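Local coordinates for protein epidermin modifying enzyme EPID (Staphylococcus epidermidis, PDB 1G63) that catalyses the FMN-dependent oxidative decarboxylation of the C-terminal cysteine residue of the epidermin precursor peptide, forming a carbon-carbon double bond, at residues K4-A9 against E72-I77. Residues are numbered along the deposited sequence; the frame is centred on the assembly and turned at random.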
ATOM      1  N   LYS B   4     -22.702  30.917 -18.015  1.00 44.44           N
ATOM      2  CA  LYS B   4     -22.202  29.698 -17.395  1.00 40.80           C
ATOM      3  C   LYS B   4     -23.210  28.878 -16.588  1.00 36.69           C
ATOM      4  O   LYS B   4     -23.930  29.391 -15.737  1.00 34.27           O
ATOM      5  CB  LYS B   4     -20.973  30.032 -16.544  1.00 42.07           C
ATOM      6  CG  LYS B   4     -19.825  30.592 -17.367  1.00 41.98           C
ATOM      7  CD  LYS B   4     -18.637  30.954 -16.510  1.00 42.91           C
ATOM      8  CE  LYS B   4     -17.554  31.598 -17.353  1.00 43.66           C
ATOM      9  NZ  LYS B   4     -16.384  32.023 -16.537  1.00 44.33           N
ATOM     10  N   LEU B   5     -23.245  27.586 -16.886  1.00 34.10           N
ATOM     11  CA  LEU B   5     -24.142  26.651 -16.225  1.00 32.56           C
ATOM     12  C   LEU B   5     -23.371  25.503 -15.567  1.00 31.85           C
ATOM     13  O   LEU B   5     -22.468  24.915 -16.167  1.00 31.12           O
ATOM     14  CB  LEU B   5     -25.149  26.099 -17.238  1.00 31.53           C
ATOM     15  CG  LEU B   5     -26.170  25.062 -16.748  1.00 32.48           C
ATOM     16  CD1 LEU B   5     -27.430  25.165 -17.575  1.00 31.81           C
ATOM     17  CD2 LEU B   5     -25.591  23.660 -16.825  1.00 30.60           C
ATOM     18  N   LEU B   6     -23.734  25.194 -14.326  1.00 30.59           N
ATOM     19  CA  LEU B   6     -23.091  24.117 -13.583  1.00 29.66           C
ATOM     20  C   LEU B   6     -24.039  22.947 -13.366  1.00 29.10           C
ATOM     21  O   LEU B   6     -25.187  23.136 -12.960  1.00 28.26           O
ATOM     22  CB  LEU B   6     -22.604  24.618 -12.222  1.00 27.62           C
ATOM     23  CG  LEU B   6     -22.116  23.553 -11.230  1.00 27.28           C
ATOM     24  CD1 LEU B   6     -20.971  22.751 -11.836  1.00 27.21           C
ATOM     25  CD2 LEU B   6     -21.679  24.213  -9.934  1.00 24.80           C
ATOM     26  N   ILE B   7     -23.563  21.741 -13.659  1.00 28.56           N
ATOM     27  CA  ILE B   7     -24.367  20.547 -13.451  1.00 27.57           C
ATOM     28  C   ILE B   7     -23.838  19.835 -12.215  1.00 27.55           C
ATOM     29  O   ILE B   7     -22.646  19.546 -12.117  1.00 28.09           O
ATOM     30  CB  ILE B   7     -24.271  19.545 -14.622  1.00 26.93           C
ATOM     31  CG1 ILE B   7     -24.941  20.112 -15.870  1.00 25.71           C
ATOM     32  CG2 ILE B   7     -24.929  18.210 -14.221  1.00 24.42           C
ATOM     33  CD1 ILE B   7     -24.820  19.198 -17.079  1.00 25.45           C
ATOM     34  N   CYS B   8     -24.724  19.578 -11.264  1.00 26.40           N
ATOM     35  CA  CYS B   8     -24.359  18.849 -10.057  1.00 25.52           C
ATOM     36  C   CYS B   8     -25.003  17.478 -10.228  1.00 25.17           C
ATOM     37  O   CYS B   8     -26.217  17.341 -10.099  1.00 25.53           O
ATOM     38  CB  CYS B   8     -24.902  19.558  -8.808  1.00 23.97           C
ATOM     39  SG  CYS B   8     -24.006  21.097  -8.398  1.00 20.39           S
ATOM     40  N   ALA B   9     -24.188  16.478 -10.553  1.00 24.43           N
ATOM     41  CA  ALA B   9     -24.675  15.116 -10.773  1.00 23.67           C
ATOM     42  C   ALA B   9     -24.555  14.236  -9.529  1.00 23.33           C
ATOM     43  O   ALA B   9     -23.528  14.226  -8.850  1.00 20.89           O
ATOM     44  CB  ALA B   9     -23.926  14.480 -11.938  1.00 22.58           C
ATOM     45  N   GLU B  72     -20.546  31.890  -7.613  1.00 38.84           N
ATOM     46  CA  GLU B  72     -20.537  33.200  -8.260  1.00 41.31           C
ATOM     47  C   GLU B  72     -20.200  33.085  -9.744  1.00 41.38           C
ATOM     48  O   GLU B  72     -20.612  33.920 -10.546  1.00 41.49           O
ATOM     49  CB  GLU B  72     -19.530  34.134  -7.580  1.00 43.93           C
ATOM     50  CG  GLU B  72     -19.771  34.317  -6.089  1.00 50.07           C
ATOM     51  CD  GLU B  72     -18.828  35.324  -5.446  1.00 53.33           C
ATOM     52  OE1 GLU B  72     -17.598  35.247  -5.698  1.00 54.60           O
ATOM     53  OE2 GLU B  72     -19.321  36.186  -4.678  1.00 53.58           O
ATOM     54  N   ASN B  73     -19.465  32.038 -10.103  1.00 40.13           N
ATOM     55  CA  ASN B  73     -19.054  31.809 -11.482  1.00 39.40           C
ATOM     56  C   ASN B  73     -20.157  31.251 -12.374  1.00 38.55           C
ATOM     57  O   ASN B  73     -19.963  31.088 -13.575  1.00 38.78           O
ATOM     58  CB  ASN B  73     -17.858  30.855 -11.513  1.00 41.37           C
ATOM     59  CG  ASN B  73     -17.281  30.685 -12.907  1.00 44.12           C
ATOM     60  OD1 ASN B  73     -16.831  29.592 -13.282  1.00 43.99           O
ATOM     61  ND2 ASN B  73     -17.274  31.771 -13.681  1.00 44.09           N
ATOM     62  N   HIS B  74     -21.315  30.947 -11.803  1.00 37.83           N
ATOM     63  CA  HIS B  74     -22.401  30.403 -12.607  1.00 37.31           C
ATOM     64  C   HIS B  74     -23.727  31.140 -12.444  1.00 37.16           C
ATOM     65  O   HIS B  74     -24.043  31.661 -11.382  1.00 36.80           O
ATOM     66  CB  HIS B  74     -22.616  28.913 -12.289  1.00 36.55           C
ATOM     67  CG  HIS B  74     -21.430  28.049 -12.585  1.00 35.02           C
ATOM     68  ND1 HIS B  74     -20.374  27.903 -11.710  1.00 32.88           N
ATOM     69  CD2 HIS B  74     -21.121  27.303 -13.673  1.00 34.78           C
ATOM     70  CE1 HIS B  74     -19.466  27.107 -12.244  1.00 32.30           C
ATOM     71  NE2 HIS B  74     -19.894  26.729 -13.436  1.00 34.31           N
ATOM     72  N   GLU B  75     -24.502  31.171 -13.518  1.00 38.97           N
ATOM     73  CA  GLU B  75     -25.803  31.818 -13.496  1.00 41.10           C
ATOM     74  C   GLU B  75     -26.884  30.781 -13.213  1.00 39.69           C
ATOM     75  O   GLU B  75     -27.930  31.095 -12.655  1.00 39.58           O
ATOM     76  CB  GLU B  75     -26.065  32.513 -14.837  1.00 43.06           C
ATOM     77  CG  GLU B  75     -25.276  33.813 -15.020  1.00 48.18           C
ATOM     78  CD  GLU B  75     -25.536  34.477 -16.372  1.00 51.01           C
ATOM     79  OE1 GLU B  75     -26.716  34.725 -16.710  1.00 51.68           O
ATOM     80  OE2 GLU B  75     -24.557  34.753 -17.099  1.00 52.34           O
ATOM     81  N   TYR B  76     -26.617  29.539 -13.596  1.00 38.59           N
ATOM     82  CA  TYR B  76     -27.561  28.457 -13.372  1.00 37.50           C
ATOM     83  C   TYR B  76     -26.859  27.248 -12.770  1.00 35.22           C
ATOM     84  O   TYR B  76     -25.758  26.885 -13.180  1.00 34.83           O
ATOM     85  CB  TYR B  76     -28.226  28.034 -14.684  1.00 38.94           C
ATOM     86  CG  TYR B  76     -28.650  29.179 -15.564  1.00 41.60           C
ATOM     87  CD1 TYR B  76     -27.727  29.840 -16.368  1.00 42.07           C
ATOM     88  CD2 TYR B  76     -29.978  29.608 -15.595  1.00 42.40           C
ATOM     89  CE1 TYR B  76     -28.110  30.900 -17.183  1.00 43.30           C
ATOM     90  CE2 TYR B  76     -30.375  30.665 -16.405  1.00 42.08           C
ATOM     91  CZ  TYR B  76     -29.434  31.309 -17.199  1.00 43.81           C
ATOM     92  OH  TYR B  76     -29.811  32.364 -18.012  1.00 42.77           O
ATOM     93  N   ILE B  77     -27.506  26.630 -11.793  1.00 33.33           N
ATOM     94  CA  ILE B  77     -26.972  25.446 -11.143  1.00 30.60           C
ATOM     95  C   ILE B  77     -28.056  24.379 -11.175  1.00 30.39           C
ATOM     96  O   ILE B  77     -29.115  24.534 -10.570  1.00 29.91           O
ATOM     97  CB  ILE B  77     -26.570  25.733  -9.684  1.00 29.16           C
ATOM     98  CG1 ILE B  77     -25.492  26.814  -9.654  1.00 27.07           C
ATOM     99  CG2 ILE B  77     -26.054  24.455  -9.023  1.00 27.41           C
ATOM    100  CD1 ILE B  77     -25.065  27.226  -8.261  1.00 26.15           C
TER
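Just ahead of two parallel strands, K4 O accepts a hydrogen bond from E75 N at 2.9 Å and a weak second one from Y76 N. The extended lysine chain crosses the N73 side chain obliquely, with K4 CB 3.3 Å from N73 O. L5 forms a parallel bridge with Y76, and both side chains lie on one face of the sheet; L5 CD1 meets Y76 CB at 4.2 Å, the two side chains crossing at about a right angle, while F29 packs edge-to-face with the tyrosine ring. At L6 the backbone N donates an almost straight bond (173°) to Y76 O, 2.9 Å away. L6 CB lies over one face of the H74 imidazole, offset toward the rim, in a CH-pi contact 3.6 Å from the ring centroid. Both ring nitrogens are hydrogen-bonded, ND1 to I70 O and NE2 to N33 OD1, which holds the ring in its rotation against L6 CB. Further along, C8 SG, beside its backbone N (chi1 -73°), meets I77 CG2 at 4.0 Å, on the face where helix 98-105 covers L6 and C8. In the strand order 3-2-1-4-5-6, the first strand, 5-9, lies beside the fourth, 76-82, at the centre of the parallel sheet, as in Rossmann-like folds.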